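Local coordinates for protein N-acetylglucosamine 2-epimerase (Xylella fastidiosa, PDB 3GT5) that probably isomerises sugars as a member of the N-acylglucosamine 2-epimerase family, its own substrate not being established, at residues D305-F309 with W354-G360; Q246-E252 with W310-S315; F21-R25 with F37-G41. All blocks are in the same frame, centred on the assembly; numbering follows the deposited sequence.

Contact 1: residues D305-F309 with W354-G360; sequences DDKYF and WYRLLDG
Segments 305-309 and 354-360 run antiparallel, their end-to-end directions 175° apart. K307 faces L358 as a hydrogen-bonded pair (CA-CA 5.2 Å), Y308 faces L357 as a non-hydrogen-bonded pair (CA-CA 4.3 Å). K307 N donates to L358 O and L358 N to K307 O, both 2.9 Å. Past N-cap Y308, F309 N donates to R356 O at 2.9 Å. This short ladder joins the strand before inner helix 309-326 to the connection after outer helix 329-346 of the (alpha/alpha)6 barrel. L357, chi1 p, lays CB over the Y308 ring, 4.1 Å from its centroid, a CH-pi contact. Water 2 links Y308 OH (2.6 Å) to R356 NH2 (3.1 Å). On the K307-L358 face NZ of K307 donates to G360 O at 3.2 Å, forms a salt bridge with D286 and hydrogen-bonds G290 O. F309, chi1 p, sets CB 3.7 Å from W354 CE3. Water 1 joins D305 OD1 and D306 OD1 (2.7 Å each) to G360 N (2.9 Å); D306 OD1 also meets Y365. G360 fits where a side chain could not: an ideal CB would sit 2.1 Å from D305 OD2. This sheet edge rests on backbone pairing, with waters and a lysine fastening polar groups beyond.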
loop_
_atom_site.group_PDB
_atom_site.type_symbol
_atom_site.label_atom_id
_atom_site.label_comp_id
_atom_site.label_asym_id
_atom_site.label_seq_id
_atom_site.Cartn_x
_atom_site.Cartn_y
_atom_site.Cartn_z
ATOM N N ASP A 305 14.283 -7.586 -12.527
ATOM C CA ASP A 305 14.411 -8.725 -11.662
ATOM C C ASP A 305 14.790 -8.385 -10.220
ATOM O O ASP A 305 15.017 -9.322 -9.473
ATOM C CB ASP A 305 15.355 -9.778 -12.232
ATOM C CG ASP A 305 16.792 -9.350 -12.256
ATOM O OD1 ASP A 305 17.100 -8.147 -12.212
ATOM O OD2 ASP A 305 17.642 -10.271 -12.322
ATOM N N ASP A 306 14.845 -7.096 -9.854
ATOM C CA ASP A 306 14.996 -6.697 -8.450
ATOM C C ASP A 306 13.841 -7.310 -7.615
ATOM O O ASP A 306 12.714 -7.519 -8.114
ATOM C CB ASP A 306 15.038 -5.173 -8.281
ATOM C CG ASP A 306 16.351 -4.528 -8.775
ATOM O OD1 ASP A 306 17.363 -5.248 -8.940
ATOM O OD2 ASP A 306 16.319 -3.324 -9.026
ATOM N N LYS A 307 14.134 -7.571 -6.344
ATOM C CA LYS A 307 13.214 -8.183 -5.426
ATOM C C LYS A 307 12.878 -7.129 -4.361
ATOM O O LYS A 307 13.736 -6.734 -3.564
ATOM C CB LYS A 307 13.854 -9.411 -4.752
ATOM C CG LYS A 307 14.505 -10.424 -5.703
ATOM C CD LYS A 307 13.570 -11.105 -6.638
ATOM C CE LYS A 307 14.379 -11.921 -7.727
ATOM N NZ LYS A 307 15.272 -12.992 -7.169
ATOM N N TYR A 308 11.621 -6.681 -4.345
ATOM C CA TYR A 308 11.189 -5.609 -3.497
ATOM C C TYR A 308 10.401 -6.187 -2.317
ATOM O O TYR A 308 9.592 -7.096 -2.443
ATOM C CB TYR A 308 10.269 -4.669 -4.254
ATOM C CG TYR A 308 10.969 -3.650 -5.130
ATOM C CD1 TYR A 308 10.911 -2.314 -4.837
ATOM C CD2 TYR A 308 11.641 -4.039 -6.299
ATOM C CE1 TYR A 308 11.527 -1.371 -5.660
ATOM C CE2 TYR A 308 12.258 -3.103 -7.120
ATOM C CZ TYR A 308 12.172 -1.782 -6.813
ATOM O OH TYR A 308 12.789 -0.847 -7.621
ATOM N N PHE A 309 10.526 -5.522 -1.203
ATOM C CA PHE A 309 9.882 -5.938 0.043
ATOM C C PHE A 309 8.360 -6.095 -0.113
ATOM O O PHE A 309 7.796 -7.136 0.213
ATOM C CB PHE A 309 10.230 -4.958 1.190
ATOM C CG PHE A 309 9.512 -3.620 1.162
ATOM C CD1 PHE A 309 8.585 -3.296 2.140
ATOM C CD2 PHE A 309 9.806 -2.650 0.177
ATOM C CE1 PHE A 309 7.930 -2.075 2.120
ATOM C CE2 PHE A 309 9.115 -1.450 0.135
ATOM C CZ PHE A 309 8.197 -1.153 1.132
ATOM N N TRP A 354 12.200 -4.649 7.172
ATOM C CA TRP A 354 12.677 -5.295 5.964
ATOM C C TRP A 354 13.575 -4.361 5.168
ATOM O O TRP A 354 13.442 -3.124 5.223
ATOM C CB TRP A 354 11.486 -5.662 5.046
ATOM C CG TRP A 354 10.524 -6.749 5.505
ATOM C CD1 TRP A 354 10.015 -6.957 6.772
ATOM C CD2 TRP A 354 9.855 -7.700 4.663
ATOM N NE1 TRP A 354 9.125 -7.981 6.760
ATOM C CE2 TRP A 354 8.990 -8.453 5.482
ATOM C CE3 TRP A 354 9.886 -7.969 3.300
ATOM C CZ2 TRP A 354 8.212 -9.479 4.982
ATOM C CZ3 TRP A 354 9.107 -8.977 2.809
ATOM C CH2 TRP A 354 8.284 -9.727 3.631
ATOM N N TYR A 355 14.519 -4.943 4.422
ATOM C CA TYR A 355 15.244 -4.167 3.417
ATOM C C TYR A 355 14.262 -3.753 2.349
ATOM O O TYR A 355 13.294 -4.465 2.135
ATOM C CB TYR A 355 16.376 -4.953 2.799
ATOM C CG TYR A 355 17.343 -5.498 3.831
ATOM C CD1 TYR A 355 17.975 -4.655 4.716
ATOM C CD2 TYR A 355 17.602 -6.865 3.907
ATOM C CE1 TYR A 355 18.879 -5.166 5.684
ATOM C CE2 TYR A 355 18.483 -7.394 4.852
ATOM C CZ TYR A 355 19.121 -6.510 5.741
ATOM O OH TYR A 355 19.990 -7.010 6.680
ATOM N N ARG A 356 14.486 -2.605 1.700
ATOM C CA ARG A 356 13.573 -2.182 0.630
ATOM C C ARG A 356 13.664 -3.083 -0.626
ATOM O O ARG A 356 12.652 -3.512 -1.169
ATOM C CB ARG A 356 13.741 -0.715 0.279
ATOM C CG ARG A 356 12.738 -0.179 -0.752
ATOM C CD ARG A 356 12.874 1.312 -0.999
ATOM N NE ARG A 356 14.002 1.596 -1.900
ATOM C CZ ARG A 356 13.934 1.669 -3.228
ATOM N NH1 ARG A 356 15.041 1.927 -3.919
ATOM N NH2 ARG A 356 12.783 1.510 -3.879
ATOM N N LEU A 357 14.874 -3.384 -1.087
ATOM C CA LEU A 357 15.029 -4.205 -2.250
ATOM C C LEU A 357 16.392 -4.876 -2.296
ATOM O O LEU A 357 17.313 -4.471 -1.594
ATOM C CB LEU A 357 14.804 -3.367 -3.515
ATOM C CG LEU A 357 15.952 -2.472 -3.976
ATOM C CD1 LEU A 357 15.637 -1.914 -5.397
ATOM C CD2 LEU A 357 16.170 -1.366 -2.985
ATOM N N LEU A 358 16.471 -5.936 -3.082
ATOM C CA LEU A 358 17.718 -6.628 -3.350
ATOM C C LEU A 358 17.796 -6.734 -4.864
ATOM O O LEU A 358 16.759 -6.674 -5.575
ATOM C CB LEU A 358 17.712 -7.999 -2.714
ATOM C CG LEU A 358 17.447 -8.063 -1.190
ATOM C CD1 LEU A 358 17.215 -9.537 -0.817
ATOM C CD2 LEU A 358 18.634 -7.426 -0.432
ATOM N N ASP A 359 19.001 -6.941 -5.382
ATOM C CA ASP A 359 19.106 -7.205 -6.801
ATOM C C ASP A 359 18.675 -8.654 -7.107
ATOM O O ASP A 359 18.261 -9.405 -6.226
ATOM C CB ASP A 359 20.504 -6.814 -7.329
ATOM C CG ASP A 359 21.574 -7.825 -6.970
ATOM O OD1 ASP A 359 21.265 -8.837 -6.340
ATOM O OD2 ASP A 359 22.750 -7.595 -7.349
ATOM N N GLY A 360 18.707 -9.060 -8.373
ATOM C CA GLY A 360 18.170 -10.358 -8.752
ATOM C C GLY A 360 18.919 -11.512 -8.096
ATOM O O GLY A 360 18.327 -12.598 -7.851
HETATM O O HOH W 1 18.715 -7.007 -10.419
HETATM O O HOH W 2 13.840 1.413 -6.798
#

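Contact 2: residues Q246-E252 with W310-S315; sequences QPGHQTE and WVQAES
Helix segments 247-252 and 310-315 run nearly parallel, their axes 8.2 Å apart at closest approach and crossing at 22°. Q246 is the N-cap of the first, while the second lies near the start of helix 309-326. G248 comes opposite V311 (CA-CA 4.3 Å), T251 opposite S315 (5.1 Å) and E252 opposite E314 (5.2 Å).

Van der Waals packing centres on W310. With chi1 p and chi2 -96°, its indole reaches across to the first turn of the other helix: CZ3 is 3.5 Å from G248 C, CH2 3.3 Å from H249 CD2, and CZ2 3.2 Å from Q246 OE1, which meets the ring at its edge. The H249 ring and the indole six-membered ring are 4.8 Å apart at their centroids, with planes inclined at 32°. G248 makes this possible, since an ideal CB there would lie 2.5 Å from W310 CZ3 and 3.0 Å from V311 CG2; its CA instead sits 3.9 Å from V311 CG1.

Among polar contacts, T251 (chi1 p) and S315 (chi1 m) bring OG1 and OG to a 2.7 Å hydrogen bond; S315 OG donates its proton to V311 O at 2.8 Å. E252 and E314 hold like charges close, OE2 to OE2 4.0 Å; the salt bridge of E314 to K255 probably eases this, and E314 also hydrogen-bonds H378. H249 ND1 is bound by E219.

Such neighbouring parallel helices belong to the inner ring of an (alpha/alpha)6 barrel, where every second helix lines the central cavity; in relatives the sugar pocket lies in that cavity.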
loop_
_atom_site.group_PDB
_atom_site.type_symbol
_atom_site.label_atom_id
_atom_site.label_comp_id
_atom_site.label_asym_id
_atom_site.label_seq_id
_atom_site.Cartn_x
_atom_site.Cartn_y
_atom_site.Cartn_z
ATOM N N GLN A 246 3.205 -5.205 -12.894
ATOM C CA GLN A 246 3.720 -5.307 -11.536
ATOM C C GLN A 246 3.024 -6.497 -10.879
ATOM O O GLN A 246 1.860 -6.381 -10.508
ATOM C CB GLN A 246 3.355 -4.026 -10.782
ATOM C CG GLN A 246 4.169 -2.818 -11.212
ATOM C CD GLN A 246 5.384 -2.705 -10.341
ATOM O OE1 GLN A 246 5.245 -2.674 -9.107
ATOM N NE2 GLN A 246 6.591 -2.658 -10.948
ATOM N N PRO A 247 3.701 -7.654 -10.740
ATOM C CA PRO A 247 3.058 -8.763 -10.060
ATOM C C PRO A 247 2.526 -8.419 -8.659
ATOM O O PRO A 247 1.494 -8.945 -8.236
ATOM C CB PRO A 247 4.198 -9.820 -9.936
ATOM C CG PRO A 247 5.425 -9.129 -10.292
ATOM C CD PRO A 247 5.053 -8.039 -11.218
ATOM N N GLY A 248 3.238 -7.567 -7.955
ATOM C CA GLY A 248 2.858 -7.107 -6.619
ATOM C C GLY A 248 1.513 -6.434 -6.619
ATOM O O GLY A 248 0.786 -6.505 -5.638
ATOM N N HIS A 249 1.205 -5.742 -7.702
ATOM C CA HIS A 249 -0.138 -5.116 -7.806
ATOM C C HIS A 249 -1.226 -6.097 -8.160
ATOM O O HIS A 249 -2.393 -5.890 -7.758
ATOM C CB HIS A 249 -0.103 -3.870 -8.728
ATOM C CG HIS A 249 0.584 -2.687 -8.136
ATOM N ND1 HIS A 249 1.074 -1.643 -8.905
ATOM C CD2 HIS A 249 0.925 -2.391 -6.860
ATOM C CE1 HIS A 249 1.624 -0.738 -8.121
ATOM N NE2 HIS A 249 1.554 -1.167 -6.870
ATOM N N GLN A 250 -0.879 -7.185 -8.853
ATOM C CA GLN A 250 -1.861 -8.204 -9.185
ATOM C C GLN A 250 -2.269 -8.913 -7.886
ATOM O O GLN A 250 -3.458 -9.187 -7.648
ATOM C CB GLN A 250 -1.353 -9.206 -10.231
ATOM C CG GLN A 250 -0.598 -8.577 -11.374
ATOM C CD GLN A 250 -1.378 -7.516 -12.103
ATOM O OE1 GLN A 250 -2.550 -7.739 -12.438
ATOM N NE2 GLN A 250 -0.724 -6.404 -12.432
ATOM N N THR A 251 -1.256 -9.258 -7.078
ATOM C CA THR A 251 -1.515 -9.949 -5.813
ATOM C C THR A 251 -2.180 -9.025 -4.798
ATOM O O THR A 251 -3.064 -9.455 -4.043
ATOM C CB THR A 251 -0.282 -10.642 -5.257
ATOM O OG1 THR A 251 0.702 -9.661 -4.879
ATOM C CG2 THR A 251 0.268 -11.646 -6.342
ATOM N N GLU A 252 -1.769 -7.763 -4.783
ATOM C CA GLU A 252 -2.425 -6.775 -3.918
ATOM C C GLU A 252 -3.893 -6.656 -4.262
ATOM O O GLU A 252 -4.734 -6.578 -3.360
ATOM C CB GLU A 252 -1.739 -5.428 -4.049
ATOM C CG GLU A 252 -2.237 -4.343 -3.110
ATOM C CD GLU A 252 -1.265 -3.169 -2.926
ATOM O OE1 GLU A 252 -0.156 -3.092 -3.561
ATOM O OE2 GLU A 252 -1.595 -2.256 -2.130
ATOM N N TRP A 310 7.737 -5.063 -0.673
ATOM C CA TRP A 310 6.278 -4.963 -0.676
ATOM C C TRP A 310 5.638 -5.972 -1.613
ATOM O O TRP A 310 4.523 -6.470 -1.386
ATOM C CB TRP A 310 5.834 -3.542 -0.999
ATOM C CG TRP A 310 6.070 -3.079 -2.435
ATOM C CD1 TRP A 310 7.115 -2.361 -2.891
ATOM C CD2 TRP A 310 5.205 -3.301 -3.554
ATOM N NE1 TRP A 310 6.974 -2.126 -4.249
ATOM C CE2 TRP A 310 5.792 -2.660 -4.669
ATOM C CE3 TRP A 310 3.988 -3.971 -3.716
ATOM C CZ2 TRP A 310 5.214 -2.660 -5.932
ATOM C CZ3 TRP A 310 3.402 -3.999 -4.992
ATOM C CH2 TRP A 310 4.025 -3.338 -6.089
ATOM N N VAL A 311 6.352 -6.327 -2.691
ATOM C CA VAL A 311 5.898 -7.407 -3.597
ATOM C C VAL A 311 5.747 -8.772 -2.907
ATOM O O VAL A 311 4.756 -9.469 -3.071
ATOM C CB VAL A 311 6.845 -7.485 -4.840
ATOM C CG1 VAL A 311 6.405 -8.562 -5.801
ATOM C CG2 VAL A 311 6.844 -6.072 -5.530
ATOM N N GLN A 312 6.727 -9.114 -2.084
ATOM C CA GLN A 312 6.656 -10.345 -1.357
ATOM C C GLN A 312 5.530 -10.286 -0.309
ATOM O O GLN A 312 4.800 -11.245 -0.149
ATOM C CB GLN A 312 7.996 -10.648 -0.686
ATOM C CG GLN A 312 9.256 -10.286 -1.459
ATOM C CD GLN A 312 9.319 -10.773 -2.898
ATOM O OE1 GLN A 312 8.998 -11.915 -3.202
ATOM N NE2 GLN A 312 9.792 -9.905 -3.788
ATOM N N ALA A 313 5.429 -9.156 0.376
ATOM C CA ALA A 313 4.470 -8.971 1.499
ATOM C C ALA A 313 3.000 -9.046 0.989
ATOM O O ALA A 313 2.157 -9.704 1.558
ATOM C CB ALA A 313 4.775 -7.627 2.203
ATOM N N GLU A 314 2.701 -8.317 -0.070
ATOM C CA GLU A 314 1.330 -8.252 -0.584
ATOM C C GLU A 314 0.923 -9.643 -1.086
ATOM O O GLU A 314 -0.237 -10.070 -0.956
ATOM C CB GLU A 314 1.192 -7.225 -1.718
ATOM C CG GLU A 314 1.310 -5.774 -1.262
ATOM C CD GLU A 314 0.202 -5.327 -0.289
ATOM O OE1 GLU A 314 -0.946 -5.864 -0.347
ATOM O OE2 GLU A 314 0.457 -4.432 0.542
ATOM N N SER A 315 1.913 -10.358 -1.655
ATOM C CA SER A 315 1.664 -11.642 -2.198
ATOM C C SER A 315 1.383 -12.686 -1.121
ATOM O O SER A 315 0.519 -13.548 -1.293
ATOM C CB SER A 315 2.778 -12.082 -3.151
ATOM O OG SER A 315 2.875 -11.158 -4.222
#

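Contact 3: residues F21-R25 with F37-G41; sequences FYHPR and FRDDG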
loop_
_atom_site.group_PDB
_atom_site.type_symbol
_atom_site.label_atom_id
_atom_site.label_comp_id
_atom_site.label_asym_id
_atom_site.label_seq_id
_atom_site.Cartn_x
_atom_site.Cartn_y
_atom_site.Cartn_z
ATOM N N PHE A 21 12.061 -1.366 15.495
ATOM C CA PHE A 21 12.978 -0.619 14.625
ATOM C C PHE A 21 12.615 0.878 14.584
ATOM O O PHE A 21 13.473 1.777 14.715
ATOM C CB PHE A 21 12.967 -1.185 13.174
ATOM C CG PHE A 21 13.775 -0.391 12.224
ATOM C CD1 PHE A 21 15.143 -0.547 12.179
ATOM C CD2 PHE A 21 13.209 0.569 11.416
ATOM C CE1 PHE A 21 15.896 0.182 11.324
ATOM C CE2 PHE A 21 13.986 1.320 10.558
ATOM C CZ PHE A 21 15.323 1.117 10.509
ATOM N N TYR A 22 11.331 1.176 14.378
ATOM C CA TYR A 22 10.896 2.555 14.122
ATOM C C TYR A 22 10.627 3.336 15.418
ATOM O O TYR A 22 10.792 4.523 15.457
ATOM C CB TYR A 22 9.593 2.550 13.317
ATOM C CG TYR A 22 9.784 2.187 11.883
ATOM C CD1 TYR A 22 9.428 0.918 11.419
ATOM C CD2 TYR A 22 10.363 3.096 10.977
ATOM C CE1 TYR A 22 9.649 0.536 10.096
ATOM C CE2 TYR A 22 10.537 2.729 9.605
ATOM C CZ TYR A 22 10.191 1.467 9.194
ATOM O OH TYR A 22 10.352 1.093 7.883
ATOM N N HIS A 23 10.153 2.641 16.440
ATOM C CA HIS A 23 9.692 3.300 17.654
ATOM C C HIS A 23 10.762 3.235 18.747
ATOM O O HIS A 23 11.266 2.148 19.020
ATOM C CB HIS A 23 8.400 2.647 18.179
ATOM C CG HIS A 23 7.810 3.407 19.321
ATOM N ND1 HIS A 23 7.241 4.642 19.144
ATOM C CD2 HIS A 23 7.795 3.163 20.654
ATOM C CE1 HIS A 23 6.873 5.127 20.323
ATOM N NE2 HIS A 23 7.208 4.252 21.254
ATOM N N PRO A 24 11.109 4.386 19.367
ATOM C CA PRO A 24 10.549 5.725 19.177
ATOM C C PRO A 24 11.388 6.661 18.268
ATOM O O PRO A 24 11.107 7.863 18.164
ATOM C CB PRO A 24 10.521 6.256 20.601
ATOM C CG PRO A 24 11.868 5.781 21.125
ATOM C CD PRO A 24 11.979 4.344 20.563
ATOM N N ARG A 25 12.384 6.122 17.580
ATOM C CA ARG A 25 13.320 6.950 16.824
ATOM C C ARG A 25 12.703 7.724 15.646
ATOM O O ARG A 25 13.237 8.763 15.249
ATOM C CB ARG A 25 14.493 6.113 16.333
ATOM C CG ARG A 25 15.450 5.752 17.458
ATOM C CD ARG A 25 16.540 4.794 17.015
ATOM N NE ARG A 25 15.987 3.612 16.340
ATOM C CZ ARG A 25 16.727 2.632 15.838
ATOM N NH1 ARG A 25 16.145 1.589 15.229
ATOM N NH2 ARG A 25 18.040 2.670 15.971
ATOM N N PHE A 37 15.524 6.452 6.839
ATOM C CA PHE A 37 16.250 5.634 7.807
ATOM C C PHE A 37 17.239 4.690 7.150
ATOM O O PHE A 37 16.932 3.981 6.159
ATOM C CB PHE A 37 15.321 4.746 8.635
ATOM C CG PHE A 37 14.197 5.484 9.334
ATOM C CD1 PHE A 37 14.249 5.710 10.693
ATOM C CD2 PHE A 37 13.061 5.904 8.639
ATOM C CE1 PHE A 37 13.230 6.375 11.333
ATOM C CE2 PHE A 37 12.034 6.566 9.298
ATOM C CZ PHE A 37 12.123 6.813 10.627
ATOM N N ARG A 38 18.448 4.640 7.722
ATOM C CA ARG A 38 19.409 3.616 7.381
ATOM C C ARG A 38 19.093 2.258 8.023
ATOM O O ARG A 38 18.226 2.163 8.900
ATOM C CB ARG A 38 20.826 4.023 7.834
ATOM C CG ARG A 38 21.341 5.275 7.197
ATOM C CD ARG A 38 22.830 5.523 7.553
ATOM N NE ARG A 38 23.260 6.786 6.983
ATOM C CZ ARG A 38 23.241 7.968 7.605
ATOM N NH1 ARG A 38 22.818 8.101 8.858
ATOM N NH2 ARG A 38 23.654 9.049 6.949
ATOM N N ASP A 39 19.829 1.222 7.614
ATOM C CA ASP A 39 19.617 -0.128 8.120
ATOM C C ASP A 39 19.647 -0.166 9.638
ATOM O O ASP A 39 18.909 -0.921 10.238
ATOM C CB ASP A 39 20.668 -1.104 7.599
ATOM C CG ASP A 39 20.468 -1.512 6.130
ATOM O OD1 ASP A 39 19.369 -1.348 5.564
ATOM O OD2 ASP A 39 21.425 -2.061 5.525
ATOM N N ASP A 40 20.532 0.622 10.239
ATOM C CA ASP A 40 20.706 0.586 11.693
ATOM C C ASP A 40 19.775 1.529 12.425
ATOM O O ASP A 40 19.874 1.675 13.640
ATOM C CB ASP A 40 22.164 0.857 12.080
ATOM C CG ASP A 40 22.648 2.248 11.649
ATOM O OD1 ASP A 40 21.849 3.137 11.264
ATOM O OD2 ASP A 40 23.879 2.457 11.704
ATOM N N GLY A 41 18.882 2.179 11.689
ATOM C CA GLY A 41 17.882 3.055 12.306
ATOM C C GLY A 41 18.245 4.514 12.359
ATOM O O GLY A 41 17.409 5.334 12.721
#
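F21, in the last turn of helix 8-22, sends its ring across to the loop after strand 36-37. Carbonyl oxygens meet the ring edge, F21 CE1 to D39 O 3.4 Å and F21 CZ to R38 O 3.5 Å, while CZ also sits 4.1 Å from F37 CB. Y22 turns its edge to the face of F37 in a T-shaped pair: centroids 5.4 Å apart, planes at 85°, and Y22 CD2 lies 4.1 Å from F37 CZ. The Y22 hydroxyl goes on to D376 and S370. Helix 8-22 is the first, outer helix of the (alpha/alpha)6 barrel, and its C-terminal end packs against the connection leading to the inner helix 51-68. The chain leaves the helix at H23 and passes a cis peptide bond before P24, and R25 then folds back. R25 NH1 donates to F21 O at 2.7 Å, and NH2 gives a weak hydrogen bond to D40 O at 3.1 Å. That carbonyl belongs to a type I turn from R38 to G41, closed by G41 N to R38 O at 2.9 Å. G41 puts its CA over the guanidinium face, 3.7 Å from R25 NH2; an ideal CB would fall 2.3 Å from R25 CZ.

Contacts 1 and 2 adjoin, centres 12 Å apart: strand 302-308 runs into helix 309-326, and Q312 touches contact 1 through its CB, 4.0 Å from W354 CZ3. Contact 3 lies further round the barrel, 19 Å from contact 1 and 24 Å from contact 2 between centres. It meets contact 1 where D39 OD1 approaches Y355 CD1 at 3.7 Å, whereas its nearest atoms to contact 2 are about 11 Å away. D376 ties contacts 1 and 3, binding W354 N and Y22 OH. Contact 2 lies closest to the chain centre (about 10 Å, against 16 and 20 Å), between inner helices lining the cavity where relatives bind sugar; contacts 1 and 3 join helix connections.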